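Local atomic coordinates of odorant-binding protein 1F (Rattus norvegicus, PDB entry 3FIQ), a protein that probably binds a wide variety of chemical odorants in the nasal epithelium, as a secreted carrier of the lipocalin family. Residues G14-Y20 with A118-L124; D24-K28 with N104-K110; L35-F39 with Q147-D153. All coordinates share one frame; numbering follows the deposited sequence.

How the interactions relate
Interactions 1 and 3 are partly buried, whereas interaction 2 is a surface contact, on the opposite side of the chain's centre from interaction 1. Interaction 1 pairs strand 14-23 with strand 111-119 through backbone bonds, an aromatic ring and aliphatic side chains. Interaction 3 joins two other elements that border strand 14-23, the start of strand 38-44 and residues 147-153 near the C-terminus, using one arginine and one tyrosine around a leucine. Thr-18 joins these two by hydrogen bonding through OG1 to Ala-37 and Phe-39. Interaction 2 relies on salt bridges, and a backbone bond between Lys-28 and Leu-35 ties it to interaction 3.

Interaction 1. Residues G14-Y20 with A118-L124; sequences GDWRTLY and AGKREDL
Arg-17 and Gly-119 form an antiparallel hydrogen-bonded pair: Arg-17 N donates to Gly-119 O at 2.9 Å, and Gly-119 N returns a bond of 2.7 Å to Arg-17 O. Glycine suits the second position because a beta carbon there would crowd Leu-19 CD1.

Aromatic and cationic contacts gather round Trp-16. Lys-120 lays its chain over one face of the indole: CG sits 3.8 Å from the centroid of the six-membered ring, almost on its normal, in a CH-pi contact, and NZ makes a cation-pi contact 4.0 Å from the centroid of the five-membered ring. The lysine chain bends at its last torsion (chi4 -74°), carrying NZ to Asp-15 O, which it meets at 2.9 Å from outside the carbonyl plane. The indole NE1 itself donates a hydrogen bond to Val-12 O, which fixes the ring's rotation. Any side chain on Gly-14 would run into the ammonium group, and its backbone angles would not tolerate a beta carbon.

Van der Waals contacts take over farther along. Leu-19 pushes CD2 to 3.3 Å from Arg-121 O, against the backbone past the end of strand 111-119, while Leu-124 brings CD1 to 3.8 Å from Tyr-20 CD2. A water joins Tyr-20 OH at 2.8 Å to the backbone N of Leu-124.

Gly-14, Asp-15 and Trp-16 spell the Gly-X-Trp signature of lipocalins, and a basic residue lying across that tryptophan from the end of the last barrel strand is the family's hallmark at the closed end of the calyx.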
loop_
_atom_site.group_PDB
_atom_site.type_symbol
_atom_site.label_atom_id
_atom_site.label_comp_id
_atom_site.label_asym_id
_atom_site.label_seq_id
_atom_site.Cartn_x
_atom_site.Cartn_y
_atom_site.Cartn_z
ATOM N N GLY A 14 -2.310 -14.540 0.225
ATOM C CA GLY A 14 -3.562 -14.601 -0.501
ATOM C C GLY A 14 -3.791 -13.364 -1.333
ATOM O O GLY A 14 -2.882 -12.529 -1.430
ATOM N N ASP A 15 -4.999 -13.239 -1.878
ATOM C CA ASP A 15 -5.326 -12.095 -2.708
ATOM C C ASP A 15 -5.699 -10.909 -1.827
ATOM O O ASP A 15 -6.339 -11.057 -0.785
ATOM C CB ASP A 15 -6.523 -12.468 -3.566
ATOM C CG ASP A 15 -6.218 -13.474 -4.662
ATOM O OD1 ASP A 15 -5.078 -13.710 -5.055
ATOM O OD2 ASP A 15 -7.230 -14.021 -5.198
ATOM N N TRP A 16 -5.335 -9.717 -2.310
ATOM C CA TRP A 16 -5.616 -8.446 -1.645
ATOM C C TRP A 16 -5.873 -7.454 -2.732
ATOM O O TRP A 16 -5.409 -7.590 -3.852
ATOM C CB TRP A 16 -4.416 -7.944 -0.827
ATOM C CG TRP A 16 -4.160 -8.733 0.428
ATOM C CD1 TRP A 16 -3.443 -9.869 0.493
ATOM C CD2 TRP A 16 -4.658 -8.484 1.745
ATOM N NE1 TRP A 16 -3.444 -10.331 1.764
ATOM C CE2 TRP A 16 -4.199 -9.496 2.551
ATOM C CE3 TRP A 16 -5.409 -7.458 2.319
ATOM C CZ2 TRP A 16 -4.460 -9.555 3.935
ATOM C CZ3 TRP A 16 -5.663 -7.502 3.652
ATOM C CH2 TRP A 16 -5.205 -8.532 4.459
ATOM N N ARG A 17 -6.605 -6.415 -2.390
ATOM C CA ARG A 17 -6.844 -5.307 -3.284
ATOM C C ARG A 17 -6.593 -4.028 -2.560
ATOM O O ARG A 17 -6.529 -3.968 -1.337
ATOM C CB ARG A 17 -8.335 -5.273 -3.723
ATOM C CG ARG A 17 -9.342 -5.012 -2.588
ATOM C CD ARG A 17 -10.801 -5.314 -2.972
ATOM N NE ARG A 17 -11.241 -4.479 -4.047
ATOM C CZ ARG A 17 -12.282 -4.677 -4.855
ATOM N NH1 ARG A 17 -13.096 -5.716 -4.696
ATOM N NH2 ARG A 17 -12.518 -3.797 -5.837
ATOM N N THR A 18 -6.392 -2.961 -3.329
ATOM C CA THR A 18 -6.207 -1.640 -2.741
ATOM C C THR A 18 -7.520 -0.930 -2.699
ATOM O O THR A 18 -8.168 -0.704 -3.746
ATOM C CB THR A 18 -5.243 -0.823 -3.551
ATOM O OG1 THR A 18 -3.987 -1.487 -3.648
ATOM C CG2 THR A 18 -5.000 0.557 -2.890
ATOM N N LEU A 19 -7.879 -0.468 -1.500
ATOM C CA LEU A 19 -9.095 0.326 -1.320
ATOM C C LEU A 19 -8.869 1.816 -1.396
ATOM O O LEU A 19 -9.585 2.511 -2.125
ATOM C CB LEU A 19 -9.762 -0.018 0.014
ATOM C CG LEU A 19 -10.159 -1.481 0.234
ATOM C CD1 LEU A 19 -10.997 -1.634 1.503
ATOM C CD2 LEU A 19 -10.946 -1.980 -0.923
ATOM N N TYR A 20 -7.857 2.332 -0.663
ATOM C CA TYR A 20 -7.570 3.735 -0.632
ATOM C C TYR A 20 -6.074 3.920 -0.592
ATOM O O TYR A 20 -5.354 3.096 -0.035
ATOM C CB TYR A 20 -8.134 4.412 0.634
ATOM C CG TYR A 20 -9.650 4.462 0.703
ATOM C CD1 TYR A 20 -10.329 5.547 0.160
ATOM C CD2 TYR A 20 -10.364 3.448 1.281
ATOM C CE1 TYR A 20 -11.733 5.554 0.175
ATOM C CE2 TYR A 20 -11.750 3.444 1.259
ATOM C CZ TYR A 20 -12.414 4.513 0.783
ATOM O OH TYR A 20 -13.798 4.481 0.794
ATOM N N ALA A 118 -5.058 -1.869 2.202
ATOM C CA ALA A 118 -5.226 -3.127 1.452
ATOM C C ALA A 118 -6.370 -3.908 2.098
ATOM O O ALA A 118 -6.536 -3.874 3.304
ATOM C CB ALA A 118 -3.967 -3.950 1.519
ATOM N N GLY A 119 -7.133 -4.572 1.273
ATOM C CA GLY A 119 -8.302 -5.293 1.749
ATOM C C GLY A 119 -8.578 -6.634 1.117
ATOM O O GLY A 119 -8.195 -6.872 0.008
ATOM N N LYS A 120 -9.353 -7.438 1.850
ATOM C CA LYS A 120 -9.970 -8.668 1.323
ATOM C C LYS A 120 -11.444 -8.484 1.171
ATOM O O LYS A 120 -12.173 -9.441 1.018
ATOM C CB LYS A 120 -9.654 -9.880 2.171
ATOM C CG LYS A 120 -8.193 -10.250 2.221
ATOM C CD LYS A 120 -7.923 -11.492 3.025
ATOM C CE LYS A 120 -6.527 -11.986 2.851
ATOM N NZ LYS A 120 -6.147 -12.680 1.554
ATOM N N ARG A 121 -11.878 -7.237 1.213
ATOM C CA ARG A 121 -13.270 -6.861 0.973
ATOM C C ARG A 121 -13.273 -5.503 0.210
ATOM O O ARG A 121 -12.231 -4.856 0.150
ATOM C CB ARG A 121 -13.989 -6.725 2.287
ATOM C CG ARG A 121 -13.358 -5.741 3.238
ATOM C CD ARG A 121 -13.976 -5.788 4.532
ATOM N NE ARG A 121 -15.367 -5.401 4.447
ATOM C CZ ARG A 121 -16.305 -5.881 5.248
ATOM N NH1 ARG A 121 -15.990 -6.777 6.172
ATOM N NH2 ARG A 121 -17.538 -5.468 5.120
ATOM N N GLU A 122 -14.440 -5.038 -0.248
ATOM C CA GLU A 122 -14.458 -3.892 -1.147
ATOM C C GLU A 122 -14.550 -2.566 -0.407
ATOM O O GLU A 122 -14.288 -1.524 -0.992
ATOM C CB GLU A 122 -15.605 -3.990 -2.177
ATOM C CG GLU A 122 -16.978 -3.700 -1.684
ATOM C CD GLU A 122 -17.924 -3.350 -2.835
ATOM O OE1 GLU A 122 -17.556 -3.645 -4.002
ATOM O OE2 GLU A 122 -19.013 -2.789 -2.560
ATOM N N ASP A 123 -14.953 -2.572 0.846
ATOM C CA ASP A 123 -15.181 -1.292 1.568
ATOM C C ASP A 123 -14.567 -1.226 2.953
ATOM O O ASP A 123 -14.467 -2.231 3.622
ATOM C CB ASP A 123 -16.689 -1.006 1.735
ATOM C CG ASP A 123 -17.507 -2.226 2.228
ATOM O OD1 ASP A 123 -17.419 -2.643 3.423
ATOM O OD2 ASP A 123 -18.309 -2.744 1.405
ATOM N N LEU A 124 -14.212 -0.021 3.391
ATOM C CA LEU A 124 -14.062 0.296 4.802
ATOM C C LEU A 124 -15.408 0.649 5.401
ATOM O O LEU A 124 -16.294 1.254 4.750
ATOM C CB LEU A 124 -13.120 1.497 4.996
ATOM C CG LEU A 124 -11.661 1.239 4.599
ATOM C CD1 LEU A 124 -10.836 2.525 4.898
ATOM C CD2 LEU A 124 -11.099 0.019 5.333
HETATM O O HOH W 1 -14.954 2.025 1.375
#

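Interaction 2. Residues D24-K28 with N104-K110; sequences DNVEK and NVDESGK
The backbones at Asn-25 and Lys-110 come no nearer than 9.2 Å between CA atoms, so long side chains must span the gap between the loop 24-28 and the hairpin end at 104-110. Lysine and glutamate suit such a place, being long and charged, and the short Asp-106 suffices because Lys-28 comes to it.

Lys-28 meets Asp-106 in a salt bridge, with NZ 2.7 Å from OD2 and the two side chains crossing at about a right angle. The ammonium uses the anti lone pair of OD2. Lys-28 NZ also donates to a water at 2.8 Å, and that water donates in turn to Asn-104 OD1; the amide of Asn-104 is held from its other end by Asn-86 and Ser-83.

The second carboxylate oxygen of Asp-106 faces its own turn. OD1 accepts hydrogen bonds from Ser-108 OG at 2.6 Å, on the syn side, and from the backbone N of Ser-108 and of Lys-110, which come from opposite faces of the carboxylate, well out of its plane. The bond to Ser-108 N makes an Asx turn within a type I turn that ends at Gly-109, whose positive phi of 96° suits a residue without a side chain. This is the hairpin between strands 97-105 and 111-119. The long loop following the first barrel strand contains residues 24-28; in lipocalins both lie at the open end of the calyx.

Lys-110, bent near its end, brings NZ to 3.0 Å from Glu-27 OE2 in a second salt bridge. The donor approaches on the syn side, 23° out of the carboxylate plane, and on the way the aliphatic part of Lys-110 passes the side chain of Asn-25.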
loop_
_atom_site.group_PDB
_atom_site.type_symbol
_atom_site.label_atom_id
_atom_site.label_comp_id
_atom_site.label_asym_id
_atom_site.label_seq_id
_atom_site.Cartn_x
_atom_site.Cartn_y
_atom_site.Cartn_z
ATOM N N ASP A 24 1.314 12.608 0.651
ATOM C CA ASP A 24 1.527 14.042 0.687
ATOM C C ASP A 24 1.968 14.667 -0.605
ATOM O O ASP A 24 1.923 15.893 -0.701
ATOM C CB ASP A 24 2.521 14.428 1.811
ATOM C CG ASP A 24 3.813 13.766 1.718
ATOM O OD1 ASP A 24 4.017 12.878 0.886
ATOM O OD2 ASP A 24 4.671 14.065 2.603
ATOM N N ASN A 25 2.336 13.882 -1.606
ATOM C CA ASN A 25 2.617 14.324 -2.979
ATOM C C ASN A 25 1.538 13.665 -3.855
ATOM O O ASN A 25 1.620 12.482 -4.206
ATOM C CB ASN A 25 4.023 13.942 -3.434
ATOM C CG ASN A 25 5.113 14.734 -2.752
ATOM O OD1 ASN A 25 6.117 14.166 -2.243
ATOM N ND2 ASN A 25 4.910 16.052 -2.652
ATOM N N VAL A 26 0.474 14.381 -4.198
ATOM C CA VAL A 26 -0.694 13.718 -4.771
ATOM C C VAL A 26 -0.426 13.121 -6.137
ATOM O O VAL A 26 -1.061 12.129 -6.508
ATOM C CB VAL A 26 -1.948 14.669 -4.838
ATOM C CG1 VAL A 26 -1.762 15.727 -5.786
ATOM C CG2 VAL A 26 -3.198 13.879 -5.102
ATOM N N GLU A 27 0.470 13.735 -6.914
ATOM C CA GLU A 27 0.768 13.229 -8.224
ATOM C C GLU A 27 1.270 11.800 -8.153
ATOM O O GLU A 27 1.153 11.050 -9.125
ATOM C CB GLU A 27 1.765 14.115 -8.943
ATOM C CG GLU A 27 3.126 14.077 -8.449
ATOM C CD GLU A 27 3.400 14.958 -7.225
ATOM O OE1 GLU A 27 2.501 15.695 -6.662
ATOM O OE2 GLU A 27 4.619 14.911 -6.929
ATOM N N LYS A 28 1.829 11.383 -7.006
ATOM C CA LYS A 28 2.376 10.048 -6.922
ATOM C C LYS A 28 1.277 9.024 -6.834
ATOM O O LYS A 28 1.543 7.860 -7.173
ATOM C CB LYS A 28 3.233 9.923 -5.667
ATOM C CG LYS A 28 4.525 10.719 -5.733
ATOM C CD LYS A 28 5.527 10.143 -6.611
ATOM C CE LYS A 28 6.845 10.902 -6.557
ATOM N NZ LYS A 28 7.784 10.266 -7.506
ATOM N N ASN A 104 8.444 6.600 0.306
ATOM C CA ASN A 104 9.143 6.463 -1.014
ATOM C C ASN A 104 10.053 7.593 -1.224
ATOM O O ASN A 104 9.682 8.785 -1.065
ATOM C CB ASN A 104 8.115 6.402 -2.110
ATOM C CG ASN A 104 8.689 6.440 -3.499
ATOM O OD1 ASN A 104 8.784 7.510 -4.094
ATOM N ND2 ASN A 104 9.111 5.280 -4.038
ATOM N N VAL A 105 11.323 7.264 -1.565
ATOM C CA VAL A 105 12.298 8.272 -1.977
ATOM C C VAL A 105 12.619 8.048 -3.400
ATOM O O VAL A 105 13.198 7.026 -3.772
ATOM C CB VAL A 105 13.551 8.216 -1.116
ATOM C CG1 VAL A 105 14.526 9.269 -1.531
ATOM C CG2 VAL A 105 13.172 8.293 0.388
ATOM N N ASP A 106 12.121 8.938 -4.246
ATOM C CA ASP A 106 12.189 8.687 -5.674
ATOM C C ASP A 106 13.564 8.922 -6.213
ATOM O O ASP A 106 14.466 9.305 -5.479
ATOM C CB ASP A 106 11.056 9.345 -6.416
ATOM C CG ASP A 106 11.242 10.814 -6.717
ATOM O OD1 ASP A 106 12.348 11.331 -6.580
ATOM O OD2 ASP A 106 10.215 11.459 -7.172
ATOM N N GLU A 107 13.761 8.572 -7.473
ATOM C CA GLU A 107 15.121 8.701 -8.050
ATOM C C GLU A 107 15.666 10.092 -7.977
ATOM O O GLU A 107 16.909 10.319 -7.980
ATOM C CB GLU A 107 15.136 8.223 -9.491
ATOM C CG GLU A 107 14.993 6.712 -9.627
ATOM C CD GLU A 107 15.404 6.179 -11.025
ATOM O OE1 GLU A 107 15.237 6.903 -12.044
ATOM O OE2 GLU A 107 15.906 5.033 -11.091
ATOM N N SER A 108 14.770 11.052 -7.905
ATOM C CA SER A 108 15.198 12.459 -7.883
ATOM C C SER A 108 15.421 12.942 -6.498
ATOM O O SER A 108 15.849 14.083 -6.302
ATOM C CB SER A 108 14.180 13.378 -8.542
ATOM O OG SER A 108 13.040 13.548 -7.712
ATOM N N GLY A 109 15.155 12.084 -5.527
ATOM C CA GLY A 109 15.343 12.441 -4.130
ATOM C C GLY A 109 14.093 12.948 -3.401
ATOM O O GLY A 109 14.145 13.232 -2.215
ATOM N N LYS A 110 12.986 13.030 -4.093
ATOM C CA LYS A 110 11.765 13.555 -3.532
ATOM C C LYS A 110 11.190 12.485 -2.598
ATOM O O LYS A 110 11.042 11.313 -2.960
ATOM C CB LYS A 110 10.768 13.884 -4.622
ATOM C CG LYS A 110 9.460 14.494 -4.138
ATOM C CD LYS A 110 8.444 14.650 -5.266
ATOM C CE LYS A 110 8.481 16.013 -5.902
ATOM N NZ LYS A 110 7.066 16.453 -6.271
HETATM O O HOH W 2 7.993 7.567 -6.807
#

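Interaction 3. Residues L35-F39 with Q147-D153; sequences LRAYF and QHLVPTD
Arg-36 holds CG opposite its backbone N (chi1 -171°) and runs fully extended to NE, which carries its guanidinium across Leu-149 to Gln-147, while Tyr-38, with CG beside its backbone N (chi1 -68°), brings its ring against the same leucine. Each methyl of Leu-149 covers one flat group: CD1 lies 3.7 Å above the centre of the guanidinium, and CD2 makes a CH-pi contact 3.7 Å from the tyrosine centroid. A branched leucine suits this spot, since two methyls can serve two planes.

Polar bonds run round the edges. Arg-36 NH1 donates to Gln-147 OE1 at 2.9 Å, close to the guanidinium plane, and also to Val-29 O. NH2 donates a hydrogen bond to a water that in turn donates to His-148 O at 3.0 Å. Tyr-38 OH and Thr-152 OG1 share a short hydrogen bond of 2.5 Å at the ring edge. With a leucine in place of Arg-36, Gln-147 OE1 and Val-29 O would probably lose this donor, and Leu-149 CD1 the flat group it covers.

A second water spans Phe-39 O and Asp-153 OD2. The contact thus lays the turn at Arg-36 and the strand it leads into, 38-44, beside strand 147-148 and the chain after it; strand 14-23 pairs with both strands, and Leu-149 also packs on its Thr-18 and Ile-21.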
loop_
_atom_site.group_PDB
_atom_site.type_symbol
_atom_site.label_atom_id
_atom_site.label_comp_id
_atom_site.label_asym_id
_atom_site.label_seq_id
_atom_site.Cartn_x
_atom_site.Cartn_y
_atom_site.Cartn_z
ATOM N N LEU A 35 3.071 5.502 -7.672
ATOM C CA LEU A 35 2.681 4.778 -6.476
ATOM C C LEU A 35 1.185 4.396 -6.422
ATOM O O LEU A 35 0.696 3.988 -5.323
ATOM C CB LEU A 35 3.126 5.585 -5.240
ATOM C CG LEU A 35 4.597 6.008 -5.214
ATOM C CD1 LEU A 35 4.927 6.765 -3.932
ATOM C CD2 LEU A 35 5.475 4.780 -5.384
ATOM N N ARG A 36 0.479 4.565 -7.517
ATOM C CA ARG A 36 -0.960 4.200 -7.519
ATOM C C ARG A 36 -1.060 2.708 -7.801
ATOM O O ARG A 36 -1.375 2.281 -8.915
ATOM C CB ARG A 36 -1.737 4.977 -8.541
ATOM C CG ARG A 36 -3.236 4.821 -8.459
ATOM C CD ARG A 36 -3.931 5.600 -9.490
ATOM N NE ARG A 36 -5.412 5.455 -9.419
ATOM C CZ ARG A 36 -6.230 6.254 -8.709
ATOM N NH1 ARG A 36 -5.778 7.273 -7.982
ATOM N NH2 ARG A 36 -7.574 6.070 -8.828
ATOM N N ALA A 37 -0.840 1.936 -6.741
ATOM C CA ALA A 37 -0.712 0.495 -6.854
ATOM C C ALA A 37 -2.000 -0.180 -6.489
ATOM O O ALA A 37 -2.515 0.007 -5.347
ATOM C CB ALA A 37 0.316 0.020 -5.884
ATOM N N TYR A 38 -2.506 -0.954 -7.444
ATOM C CA TYR A 38 -3.744 -1.758 -7.264
ATOM C C TYR A 38 -3.278 -3.169 -6.853
ATOM O O TYR A 38 -2.838 -3.967 -7.698
ATOM C CB TYR A 38 -4.530 -1.838 -8.530
ATOM C CG TYR A 38 -5.160 -0.542 -9.017
ATOM C CD1 TYR A 38 -4.416 0.402 -9.746
ATOM C CD2 TYR A 38 -6.502 -0.247 -8.733
ATOM C CE1 TYR A 38 -5.042 1.615 -10.175
ATOM C CE2 TYR A 38 -7.097 0.913 -9.159
ATOM C CZ TYR A 38 -6.354 1.845 -9.877
ATOM O OH TYR A 38 -6.937 3.010 -10.339
ATOM N N PHE A 39 -3.301 -3.447 -5.543
ATOM C CA PHE A 39 -2.778 -4.748 -5.080
ATOM C C PHE A 39 -3.545 -5.856 -5.743
ATOM O O PHE A 39 -4.729 -5.731 -6.065
ATOM C CB PHE A 39 -2.930 -4.862 -3.549
ATOM C CG PHE A 39 -1.728 -4.272 -2.771
ATOM C CD1 PHE A 39 -0.996 -3.195 -3.232
ATOM C CD2 PHE A 39 -1.389 -4.778 -1.543
ATOM C CE1 PHE A 39 0.110 -2.673 -2.500
ATOM C CE2 PHE A 39 -0.315 -4.238 -0.824
ATOM C CZ PHE A 39 0.403 -3.192 -1.288
ATOM N N GLN A 147 -7.222 8.962 -2.388
ATOM C CA GLN A 147 -7.700 8.319 -3.616
ATOM C C GLN A 147 -8.409 7.027 -3.267
ATOM O O GLN A 147 -7.886 6.191 -2.559
ATOM C CB GLN A 147 -6.459 7.912 -4.462
ATOM C CG GLN A 147 -5.501 9.015 -4.731
ATOM C CD GLN A 147 -6.033 10.105 -5.667
ATOM O OE1 GLN A 147 -6.518 9.807 -6.741
ATOM N NE2 GLN A 147 -5.940 11.398 -5.229
ATOM N N HIS A 148 -9.653 6.890 -3.721
ATOM C CA HIS A 148 -10.433 5.684 -3.629
ATOM C C HIS A 148 -10.216 4.928 -4.905
ATOM O O HIS A 148 -10.578 5.400 -5.982
ATOM C CB HIS A 148 -11.876 6.082 -3.516
ATOM C CG HIS A 148 -12.834 4.955 -3.323
ATOM N ND1 HIS A 148 -14.118 5.020 -3.813
ATOM C CD2 HIS A 148 -12.748 3.792 -2.636
ATOM C CE1 HIS A 148 -14.774 3.918 -3.481
ATOM N NE2 HIS A 148 -13.978 3.168 -2.722
ATOM N N LEU A 149 -9.614 3.767 -4.823
ATOM C CA LEU A 149 -9.246 2.989 -5.995
ATOM C C LEU A 149 -10.301 1.992 -6.452
ATOM O O LEU A 149 -10.206 1.481 -7.597
ATOM C CB LEU A 149 -7.893 2.269 -5.813
ATOM C CG LEU A 149 -6.663 3.078 -6.273
ATOM C CD1 LEU A 149 -6.546 4.399 -5.516
ATOM C CD2 LEU A 149 -5.415 2.301 -6.130
ATOM N N VAL A 150 -11.275 1.657 -5.628
ATOM C CA VAL A 150 -12.206 0.598 -5.982
ATOM C C VAL A 150 -12.890 0.781 -7.327
ATOM O O VAL A 150 -12.948 -0.178 -8.138
ATOM C CB VAL A 150 -13.210 0.373 -4.858
ATOM C CG1 VAL A 150 -14.311 -0.586 -5.300
ATOM C CG2 VAL A 150 -12.479 -0.128 -3.622
ATOM N N PRO A 151 -13.366 1.998 -7.627
ATOM C CA PRO A 151 -14.117 2.129 -8.889
ATOM C C PRO A 151 -13.343 1.968 -10.166
ATOM O O PRO A 151 -13.906 1.666 -11.208
ATOM C CB PRO A 151 -14.632 3.567 -8.831
ATOM C CG PRO A 151 -14.624 3.906 -7.379
ATOM C CD PRO A 151 -13.421 3.252 -6.846
ATOM N N THR A 152 -12.038 2.088 -10.089
ATOM C CA THR A 152 -11.150 1.868 -11.243
ATOM C C THR A 152 -10.309 0.595 -11.152
ATOM O O THR A 152 -9.386 0.392 -11.936
ATOM C CB THR A 152 -10.209 3.057 -11.458
ATOM O OG1 THR A 152 -9.438 3.354 -10.311
ATOM C CG2 THR A 152 -11.000 4.313 -11.770
ATOM N N ASP A 153 -10.611 -0.279 -10.192
ATOM C CA ASP A 153 -9.844 -1.509 -10.028
ATOM C C ASP A 153 -10.437 -2.552 -10.926
ATOM O O ASP A 153 -11.490 -3.187 -10.625
ATOM C CB ASP A 153 -9.923 -1.951 -8.572
ATOM C CG ASP A 153 -9.101 -3.233 -8.306
ATOM O OD1 ASP A 153 -8.688 -3.857 -9.286
ATOM O OD2 ASP A 153 -8.963 -3.627 -7.149
HETATM O O HOH W 3 -9.064 7.753 -7.069
HETATM O O HOH W 4 -6.351 -3.423 -6.154
#